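Local coordinates for protein flavin reductase (Uncultured bacterium, PDB 5CHO) that probably reduces flavin with a nicotinamide cofactor, supplying reduced FAD to the partner component of a bacterial two-component tryptophan halogenase, at residues R141-R153 with F163-D177. Sequence-based numbering, arbitrary orientation.
Sequences RGALAWFECALWR and FVGRLLTAERHDRRD
The long antiparallel hairpin of the flavin reductase barrel pairs strand 145-153 with 163-172, W146 facing E171 and A150 facing R166 as hydrogen-bonded pairs. Two classic bulges each shift the register by one residue. At one, L168 N binds E148 O at 2.8 Å while T169 N reaches the same oxygen only weakly; at the other, V164 O accepts from both W152 N and R153 N. The second strand bends at L168, so that 169-172 lies nearly antiparallel to 145-153 while 163-167 crosses it at 125°.

Near the loop end, H173 meets W146 in a T-shaped stack: the imidazole edge points at the indole face with the planes at 82°, and NE2 stands 3.2 Å above the ring. W146 NE1 bonds to A140 O, which helps fix the indole's rotation. Replacing W146 with an alanine would probably leave the H173 edge without its aromatic platform and A140 O without this donor. Beyond the stack, R176 NH2 bonds to G142 O on a lone pair, while its NH1 forms a salt bridge with D104.

On the same face as W146, T169 OG1 donates to E148 OE2 over 2.9 Å, approaching on the anti side; with OG1 set between backbone N and carbonyl carbon (chi1 62°), it also lies against E148 CB and CG. E148 OE1 turns to T135, so both carboxylate oxygens are held. On the reverse face L167 CD2 packs on C149 SG at 3.4 Å and A170 CB touches F147 CD1; at its far end R172 reaches S183 of the second subunit. Further along, L151 CD1 meets the F163 ring at its edge; the side chain of F163 lies about 8 Å from the bound FAD. Such a bulged, sharply bent hairpin is consistent with the split-barrel fold of the FMN-binding clan, in which such bulges let long strands bend.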
ATOM      1  N   ARG A 141      -0.133   7.393  20.545  1.00 31.49           N
ATOM      2  CA  ARG A 141       0.786   6.716  21.444  1.00 33.23           C
ATOM      3  C   ARG A 141       0.594   5.205  21.341  1.00 33.77           C
ATOM      4  O   ARG A 141      -0.528   4.727  21.174  1.00 34.12           O
ATOM      5  CB  ARG A 141       0.551   7.195  22.876  1.00 40.51           C
ATOM      6  CG  ARG A 141       0.816   8.674  23.049  1.00 43.30           C
ATOM      7  CD  ARG A 141       0.988   9.070  24.495  1.00 46.98           C
ATOM      8  NE  ARG A 141       1.226  10.504  24.610  1.00 53.83           N
ATOM      9  CZ  ARG A 141       2.418  11.081  24.479  1.00 59.42           C
ATOM     10  NH1 ARG A 141       3.502  10.352  24.231  1.00 57.27           N
ATOM     11  NH2 ARG A 141       2.527  12.397  24.594  1.00 58.76           N
ATOM     12  N   GLY A 142       1.690   4.458  21.432  1.00 35.69           N
ATOM     13  CA  GLY A 142       1.632   3.010  21.331  1.00 35.29           C
ATOM     14  C   GLY A 142       1.726   2.513  19.902  1.00 31.66           C
ATOM     15  O   GLY A 142       1.726   1.306  19.664  1.00 32.79           O
ATOM     16  N   ALA A 143       1.794   3.439  18.949  1.00 32.49           N
ATOM     17  CA  ALA A 143       1.923   3.079  17.538  1.00 32.65           C
ATOM     18  C   ALA A 143       3.286   2.454  17.253  1.00 34.10           C
ATOM     19  O   ALA A 143       4.248   2.680  17.988  1.00 34.80           O
ATOM     20  CB  ALA A 143       1.709   4.301  16.657  1.00 35.42           C
ATOM     21  N   LEU A 144       3.356   1.669  16.183  1.00 34.86           N
ATOM     22  CA  LEU A 144       4.609   1.086  15.726  1.00 30.36           C
ATOM     23  C   LEU A 144       5.546   2.148  15.156  1.00 36.66           C
ATOM     24  O   LEU A 144       6.764   1.995  15.212  1.00 35.75           O
ATOM     25  CB  LEU A 144       4.338   0.002  14.681  1.00 31.38           C
ATOM     26  CG  LEU A 144       3.476  -1.166  15.173  1.00 32.13           C
ATOM     27  CD1 LEU A 144       3.332  -2.221  14.081  1.00 26.54           C
ATOM     28  CD2 LEU A 144       4.022  -1.767  16.462  1.00 30.98           C
ATOM     29  N   ALA A 145       4.974   3.217  14.605  1.00 33.41           N
ATOM     30  CA  ALA A 145       5.770   4.284  14.001  1.00 33.23           C
ATOM     31  C   ALA A 145       4.978   5.583  13.826  1.00 37.51           C
ATOM     32  O   ALA A 145       3.750   5.562  13.735  1.00 37.56           O
ATOM     33  CB  ALA A 145       6.318   3.824  12.655  1.00 36.84           C
ATOM     34  N   TRP A 146       5.696   6.704  13.778  1.00 36.66           N
ATOM     35  CA  TRP A 146       5.108   8.013  13.496  1.00 30.65           C
ATOM     36  C   TRP A 146       5.737   8.663  12.268  1.00 35.67           C
ATOM     37  O   TRP A 146       6.933   8.515  12.022  1.00 36.57           O
ATOM     38  CB  TRP A 146       5.272   8.962  14.690  1.00 36.51           C
ATOM     39  CG  TRP A 146       4.425   8.661  15.894  1.00 42.48           C
ATOM     40  CD1 TRP A 146       3.315   7.869  15.953  1.00 40.47           C
ATOM     41  CD2 TRP A 146       4.617   9.178  17.216  1.00 44.16           C
ATOM     42  NE1 TRP A 146       2.809   7.856  17.232  1.00 40.51           N
ATOM     43  CE2 TRP A 146       3.593   8.651  18.027  1.00 42.70           C
ATOM     44  CE3 TRP A 146       5.560  10.030  17.793  1.00 42.21           C
ATOM     45  CZ2 TRP A 146       3.487   8.952  19.383  1.00 46.87           C
ATOM     46  CZ3 TRP A 146       5.454  10.326  19.134  1.00 44.30           C
ATOM     47  CH2 TRP A 146       4.428   9.790  19.915  1.00 45.03           C
ATOM     48  N   PHE A 147       4.916   9.374  11.497  1.00 34.54           N
ATOM     49  CA  PHE A 147       5.404  10.216  10.409  1.00 29.63           C
ATOM     50  C   PHE A 147       4.710  11.569  10.467  1.00 34.82           C
ATOM     51  O   PHE A 147       3.525  11.644  10.785  1.00 35.29           O
ATOM     52  CB  PHE A 147       5.146   9.603   9.027  1.00 27.61           C
ATOM     53  CG  PHE A 147       5.724   8.231   8.831  1.00 33.34           C
ATOM     54  CD1 PHE A 147       6.993   8.057   8.292  1.00 35.89           C
ATOM     55  CD2 PHE A 147       4.990   7.108   9.183  1.00 29.61           C
ATOM     56  CE1 PHE A 147       7.516   6.787   8.109  1.00 29.79           C
ATOM     57  CE2 PHE A 147       5.504   5.841   8.996  1.00 30.94           C
ATOM     58  CZ  PHE A 147       6.771   5.680   8.463  1.00 33.68           C
ATOM     59  N   GLU A 148       5.450  12.631  10.164  1.00 34.06           N
ATOM     60  CA  GLU A 148       4.843  13.923   9.851  1.00 37.38           C
ATOM     61  C   GLU A 148       5.191  14.271   8.419  1.00 36.51           C
ATOM     62  O   GLU A 148       6.317  14.046   7.974  1.00 37.66           O
ATOM     63  CB  GLU A 148       5.316  15.034  10.790  1.00 37.00           C
ATOM     64  CG  GLU A 148       4.933  14.849  12.242  1.00 40.12           C
ATOM     65  CD  GLU A 148       5.385  16.015  13.100  1.00 46.33           C
ATOM     66  OE1 GLU A 148       4.613  16.988  13.233  1.00 46.97           O
ATOM     67  OE2 GLU A 148       6.514  15.967  13.630  1.00 48.22           O
ATOM     68  N   CYS A 149       4.223  14.831   7.704  1.00 32.61           N
ATOM     69  CA  CYS A 149       4.384  15.081   6.283  1.00 31.74           C
ATOM     70  C   CYS A 149       3.847  16.440   5.882  1.00 36.90           C
ATOM     71  O   CYS A 149       2.905  16.952   6.485  1.00 36.19           O
ATOM     72  CB  CYS A 149       3.660  13.999   5.478  1.00 33.16           C
ATOM     73  SG  CYS A 149       4.020  12.305   5.996  1.00 46.39           S
ATOM     74  N   ALA A 150       4.465  17.015   4.859  1.00 37.28           N
ATOM     75  CA  ALA A 150       3.932  18.188   4.190  1.00 36.14           C
ATOM     76  C   ALA A 150       3.365  17.745   2.856  1.00 34.66           C
ATOM     77  O   ALA A 150       3.991  16.956   2.151  1.00 37.26           O
ATOM     78  CB  ALA A 150       5.001  19.231   3.997  1.00 37.65           C
ATOM     79  N   LEU A 151       2.191  18.253   2.503  1.00 36.91           N
ATOM     80  CA  LEU A 151       1.563  17.859   1.258  1.00 34.97           C
ATOM     81  C   LEU A 151       2.387  18.364   0.075  1.00 41.30           C
ATOM     82  O   LEU A 151       2.600  19.564  -0.095  1.00 43.71           O
ATOM     83  CB  LEU A 151       0.124  18.379   1.199  1.00 32.56           C
ATOM     84  CG  LEU A 151      -0.663  18.071  -0.076  1.00 33.22           C
ATOM     85  CD1 LEU A 151      -0.701  16.574  -0.340  1.00 32.38           C
ATOM     86  CD2 LEU A 151      -2.073  18.631   0.029  1.00 30.06           C
ATOM     87  N   TRP A 152       2.835  17.414  -0.738  1.00 40.22           N
ATOM     88  CA  TRP A 152       3.696  17.666  -1.886  1.00 39.25           C
ATOM     89  C   TRP A 152       2.782  17.862  -3.079  1.00 41.44           C
ATOM     90  O   TRP A 152       2.789  18.915  -3.721  1.00 46.46           O
ATOM     91  CB  TRP A 152       4.653  16.480  -2.080  1.00 48.37           C
ATOM     92  CG  TRP A 152       5.814  16.630  -3.048  1.00 57.57           C
ATOM     93  CD1 TRP A 152       6.953  17.366  -2.865  1.00 61.95           C
ATOM     94  CD2 TRP A 152       5.977  15.952  -4.305  1.00 61.27           C
ATOM     95  NE1 TRP A 152       7.797  17.210  -3.942  1.00 68.49           N
ATOM     96  CE2 TRP A 152       7.221  16.349  -4.839  1.00 67.40           C
ATOM     97  CE3 TRP A 152       5.185  15.057  -5.035  1.00 56.45           C
ATOM     98  CZ2 TRP A 152       7.688  15.887  -6.072  1.00 68.39           C
ATOM     99  CZ3 TRP A 152       5.650  14.601  -6.260  1.00 53.33           C
ATOM    100  CH2 TRP A 152       6.890  15.017  -6.765  1.00 55.59           C
ATOM    101  N   ARG A 153       1.965  16.848  -3.339  1.00 43.48           N
ATOM    102  CA  ARG A 153       0.981  16.904  -4.408  1.00 35.87           C
ATOM    103  C   ARG A 153      -0.242  16.065  -4.098  1.00 36.08           C
ATOM    104  O   ARG A 153      -0.182  15.093  -3.344  1.00 38.26           O
ATOM    105  CB  ARG A 153       1.608  16.451  -5.726  1.00 39.37           C
ATOM    106  CG  ARG A 153       2.621  17.448  -6.220  1.00 51.23           C
ATOM    107  CD  ARG A 153       3.201  17.171  -7.575  1.00 51.52           C
ATOM    108  NE  ARG A 153       4.406  17.982  -7.717  1.00 63.09           N
ATOM    109  CZ  ARG A 153       5.266  17.909  -8.726  1.00 64.22           C
ATOM    110  NH1 ARG A 153       5.073  17.053  -9.722  1.00 57.56           N
ATOM    111  NH2 ARG A 153       6.326  18.708  -8.734  1.00 65.17           N
ATOM    112  N   PHE A 163      -2.621  11.493  -2.208  1.00 32.23           N
ATOM    113  CA  PHE A 163      -1.929  12.571  -1.513  1.00 28.07           C
ATOM    114  C   PHE A 163      -0.490  12.161  -1.241  1.00 30.38           C
ATOM    115  O   PHE A 163      -0.242  11.259  -0.445  1.00 30.24           O
ATOM    116  CB  PHE A 163      -2.630  12.918  -0.196  1.00 26.82           C
ATOM    117  CG  PHE A 163      -3.970  13.571  -0.372  1.00 27.52           C
ATOM    118  CD1 PHE A 163      -5.095  12.814  -0.637  1.00 29.49           C
ATOM    119  CD2 PHE A 163      -4.102  14.944  -0.278  1.00 30.99           C
ATOM    120  CE1 PHE A 163      -6.328  13.413  -0.798  1.00 32.42           C
ATOM    121  CE2 PHE A 163      -5.332  15.548  -0.438  1.00 31.82           C
ATOM    122  CZ  PHE A 163      -6.448  14.779  -0.701  1.00 29.62           C
ATOM    123  N   VAL A 164       0.454  12.835  -1.891  1.00 31.61           N
ATOM    124  CA  VAL A 164       1.869  12.547  -1.705  1.00 33.03           C
ATOM    125  C   VAL A 164       2.437  13.513  -0.676  1.00 39.64           C
ATOM    126  O   VAL A 164       2.337  14.730  -0.839  1.00 35.82           O
ATOM    127  CB  VAL A 164       2.662  12.672  -3.017  1.00 40.60           C
ATOM    128  CG1 VAL A 164       4.094  12.203  -2.818  1.00 34.18           C
ATOM    129  CG2 VAL A 164       1.993  11.873  -4.118  1.00 34.74           C
ATOM    130  N   GLY A 165       3.019  12.969   0.387  1.00 34.53           N
ATOM    131  CA  GLY A 165       3.595  13.782   1.440  1.00 38.66           C
ATOM    132  C   GLY A 165       5.102  13.664   1.476  1.00 39.52           C
ATOM    133  O   GLY A 165       5.638  12.559   1.400  1.00 34.36           O
ATOM    134  N   ARG A 166       5.786  14.798   1.578  1.00 39.48           N
ATOM    135  CA  ARG A 166       7.216  14.782   1.839  1.00 46.24           C
ATOM    136  C   ARG A 166       7.429  14.755   3.346  1.00 42.58           C
ATOM    137  O   ARG A 166       6.864  15.569   4.075  1.00 36.81           O
ATOM    138  CB  ARG A 166       7.934  15.984   1.221  1.00 46.04           C
ATOM    139  CG  ARG A 166       9.432  15.906   1.469  1.00 60.06           C
ATOM    140  CD  ARG A 166      10.239  17.072   0.939  1.00 64.91           C
ATOM    141  NE  ARG A 166      11.653  16.810   1.198  1.00 68.51           N
ATOM    142  CZ  ARG A 166      12.673  17.411   0.595  1.00 70.64           C
ATOM    143  NH1 ARG A 166      12.469  18.337  -0.334  1.00 79.76           N
ATOM    144  NH2 ARG A 166      13.913  17.075   0.927  1.00 65.91           N
ATOM    145  N   LEU A 167       8.236  13.807   3.806  1.00 38.07           N
ATOM    146  CA  LEU A 167       8.442  13.610   5.232  1.00 40.77           C
ATOM    147  C   LEU A 167       9.180  14.788   5.861  1.00 43.30           C
ATOM    148  O   LEU A 167      10.170  15.271   5.311  1.00 47.99           O
ATOM    149  CB  LEU A 167       9.217  12.308   5.474  1.00 37.97           C
ATOM    150  CG  LEU A 167       8.487  11.033   5.033  1.00 42.07           C
ATOM    151  CD1 LEU A 167       9.275   9.770   5.356  1.00 36.13           C
ATOM    152  CD2 LEU A 167       7.108  10.972   5.656  1.00 43.26           C
ATOM    153  N   LEU A 168       8.690  15.238   7.015  1.00 45.08           N
ATOM    154  CA  LEU A 168       9.385  16.240   7.819  1.00 44.60           C
ATOM    155  C   LEU A 168      10.025  15.530   8.993  1.00 48.13           C
ATOM    156  O   LEU A 168      11.109  15.900   9.441  1.00 55.32           O
ATOM    157  CB  LEU A 168       8.435  17.330   8.314  1.00 39.09           C
ATOM    158  CG  LEU A 168       7.385  17.850   7.338  1.00 41.14           C
ATOM    159  CD1 LEU A 168       6.465  18.829   8.070  1.00 45.66           C
ATOM    160  CD2 LEU A 168       8.060  18.501   6.153  1.00 39.51           C
ATOM    161  N   THR A 169       9.336  14.506   9.486  1.00 42.91           N
ATOM    162  CA  THR A 169       9.872  13.647  10.528  1.00 42.08           C
ATOM    163  C   THR A 169       9.389  12.223  10.335  1.00 40.85           C
ATOM    164  O   THR A 169       8.373  11.968   9.687  1.00 39.64           O
ATOM    165  CB  THR A 169       9.464  14.098  11.948  1.00 42.78           C
ATOM    166  OG1 THR A 169       8.039  14.035  12.089  1.00 46.38           O
ATOM    167  CG2 THR A 169       9.944  15.511  12.235  1.00 45.24           C
ATOM    168  N   ALA A 170      10.137  11.301  10.916  1.00 38.51           N
ATOM    169  CA  ALA A 170       9.799   9.895  10.887  1.00 38.42           C
ATOM    170  C   ALA A 170      10.513   9.262  12.061  1.00 43.96           C
ATOM    171  O   ALA A 170      11.641   9.635  12.388  1.00 50.15           O
ATOM    172  CB  ALA A 170      10.204   9.253   9.573  1.00 37.02           C
ATOM    173  N   GLU A 171       9.857   8.296  12.686  1.00 47.63           N
ATOM    174  CA  GLU A 171      10.348   7.737  13.931  1.00 47.12           C
ATOM    175  C   GLU A 171       9.730   6.376  14.145  1.00 46.53           C
ATOM    176  O   GLU A 171       8.514   6.216  14.048  1.00 44.63           O
ATOM    177  CB  GLU A 171      10.004   8.653  15.106  1.00 42.86           C
ATOM    178  CG  GLU A 171      10.540   8.174  16.444  1.00 51.23           C
ATOM    179  CD  GLU A 171      10.081   9.049  17.594  1.00 60.90           C
ATOM    180  OE1 GLU A 171       9.403  10.066  17.336  1.00 58.56           O
ATOM    181  OE2 GLU A 171      10.395   8.719  18.756  1.00 63.37           O
ATOM    182  N   ARG A 172      10.575   5.393  14.425  1.00 42.63           N
ATOM    183  CA  ARG A 172      10.095   4.053  14.705  1.00 38.34           C
ATOM    184  C   ARG A 172      10.140   3.767  16.196  1.00 44.80           C
ATOM    185  O   ARG A 172      11.115   4.099  16.868  1.00 52.98           O
ATOM    186  CB  ARG A 172      10.916   3.006  13.978  1.00 36.40           C
ATOM    187  CG  ARG A 172      10.278   1.652  14.084  1.00 40.12           C
ATOM    188  CD  ARG A 172      10.992   0.636  13.256  1.00 40.62           C
ATOM    189  NE  ARG A 172      10.213  -0.590  13.167  1.00 39.77           N
ATOM    190  CZ  ARG A 172      10.657  -1.713  12.621  1.00 38.83           C
ATOM    191  NH1 ARG A 172      11.891  -1.778  12.138  1.00 35.85           N
ATOM    192  NH2 ARG A 172       9.869  -2.779  12.580  1.00 35.84           N
ATOM    193  N   HIS A 173       9.083   3.141  16.700  1.00 41.05           N
ATOM    194  CA  HIS A 173       8.992   2.804  18.112  1.00 37.05           C
ATOM    195  C   HIS A 173       9.220   1.321  18.335  1.00 39.67           C
ATOM    196  O   HIS A 173       9.577   0.593  17.408  1.00 43.61           O
ATOM    197  CB  HIS A 173       7.629   3.203  18.665  1.00 37.81           C
ATOM    198  CG  HIS A 173       7.257   4.619  18.372  1.00 41.24           C
ATOM    199  ND1 HIS A 173       8.039   5.687  18.757  1.00 46.46           N
ATOM    200  CD2 HIS A 173       6.192   5.145  17.727  1.00 43.59           C
ATOM    201  CE1 HIS A 173       7.467   6.810  18.362  1.00 40.70           C
ATOM    202  NE2 HIS A 173       6.345   6.509  17.735  1.00 44.08           N
ATOM    203  N   ASP A 174       9.021   0.889  19.577  1.00 44.60           N
ATOM    204  CA  ASP A 174       9.189  -0.508  19.947  1.00 43.06           C
ATOM    205  C   ASP A 174       8.425  -1.415  19.008  1.00 47.46           C
ATOM    206  O   ASP A 174       7.263  -1.168  18.687  1.00 49.63           O
ATOM    207  CB  ASP A 174       8.705  -0.753  21.376  1.00 44.59           C
ATOM    208  CG  ASP A 174       9.685  -0.256  22.423  1.00 57.81           C
ATOM    209  OD1 ASP A 174      10.842   0.053  22.068  1.00 64.41           O
ATOM    210  OD2 ASP A 174       9.295  -0.180  23.609  1.00 69.19           O
ATOM    211  N   ARG A 175       9.096  -2.466  18.563  1.00 41.15           N
ATOM    212  CA  ARG A 175       8.446  -3.467  17.751  1.00 47.62           C
ATOM    213  C   ARG A 175       7.581  -4.338  18.636  1.00 47.45           C
ATOM    214  O   ARG A 175       8.042  -4.867  19.647  1.00 52.42           O
ATOM    215  CB  ARG A 175       9.474  -4.307  17.011  1.00 45.38           C
ATOM    216  CG  ARG A 175      10.197  -3.536  15.943  1.00 51.09           C
ATOM    217  CD  ARG A 175      11.374  -4.326  15.426  1.00 48.04           C
ATOM    218  NE  ARG A 175      10.981  -5.646  14.943  1.00 48.54           N
ATOM    219  CZ  ARG A 175      11.840  -6.576  14.545  1.00 47.00           C
ATOM    220  NH1 ARG A 175      13.142  -6.337  14.581  1.00 53.64           N
ATOM    221  NH2 ARG A 175      11.396  -7.750  14.119  1.00 46.02           N
ATOM    222  N   ARG A 176       6.321  -4.472  18.249  1.00 42.58           N
ATOM    223  CA  ARG A 176       5.418  -5.399  18.900  1.00 39.93           C
ATOM    224  C   ARG A 176       4.366  -5.798  17.876  1.00 38.84           C
ATOM    225  O   ARG A 176       4.412  -5.328  16.737  1.00 37.19           O
ATOM    226  CB  ARG A 176       4.798  -4.783  20.152  1.00 43.15           C
ATOM    227  CG  ARG A 176       4.198  -3.405  19.962  1.00 48.78           C
ATOM    228  CD  ARG A 176       4.342  -2.550  21.212  1.00 53.09           C
ATOM    229  NE  ARG A 176       3.281  -1.550  21.275  1.00 50.05           N
ATOM    230  CZ  ARG A 176       2.035  -1.824  21.648  1.00 52.21           C
ATOM    231  NH1 ARG A 176       1.704  -3.057  22.020  1.00 49.50           N
ATOM    232  NH2 ARG A 176       1.118  -0.866  21.668  1.00 49.96           N
ATOM    233  N   ASP A 177       3.429  -6.654  18.274  1.00 37.20           N
ATOM    234  CA  ASP A 177       2.437  -7.193  17.349  1.00 37.59           C
ATOM    235  C   ASP A 177       1.750  -6.103  16.542  1.00 40.17           C
ATOM    236  O   ASP A 177       1.356  -5.070  17.080  1.00 35.85           O
ATOM    237  CB  ASP A 177       1.409  -8.021  18.116  1.00 42.62           C
ATOM    238  CG  ASP A 177       1.998  -9.307  18.656  1.00 46.46           C
ATOM    239  OD1 ASP A 177       3.242  -9.406  18.726  1.00 48.74           O
ATOM    240  OD2 ASP A 177       1.220 -10.221  18.992  1.00 50.46           O
TER
HETATM  241  O   HOH W   1       7.832  -0.481  15.203  1.00 38.73           O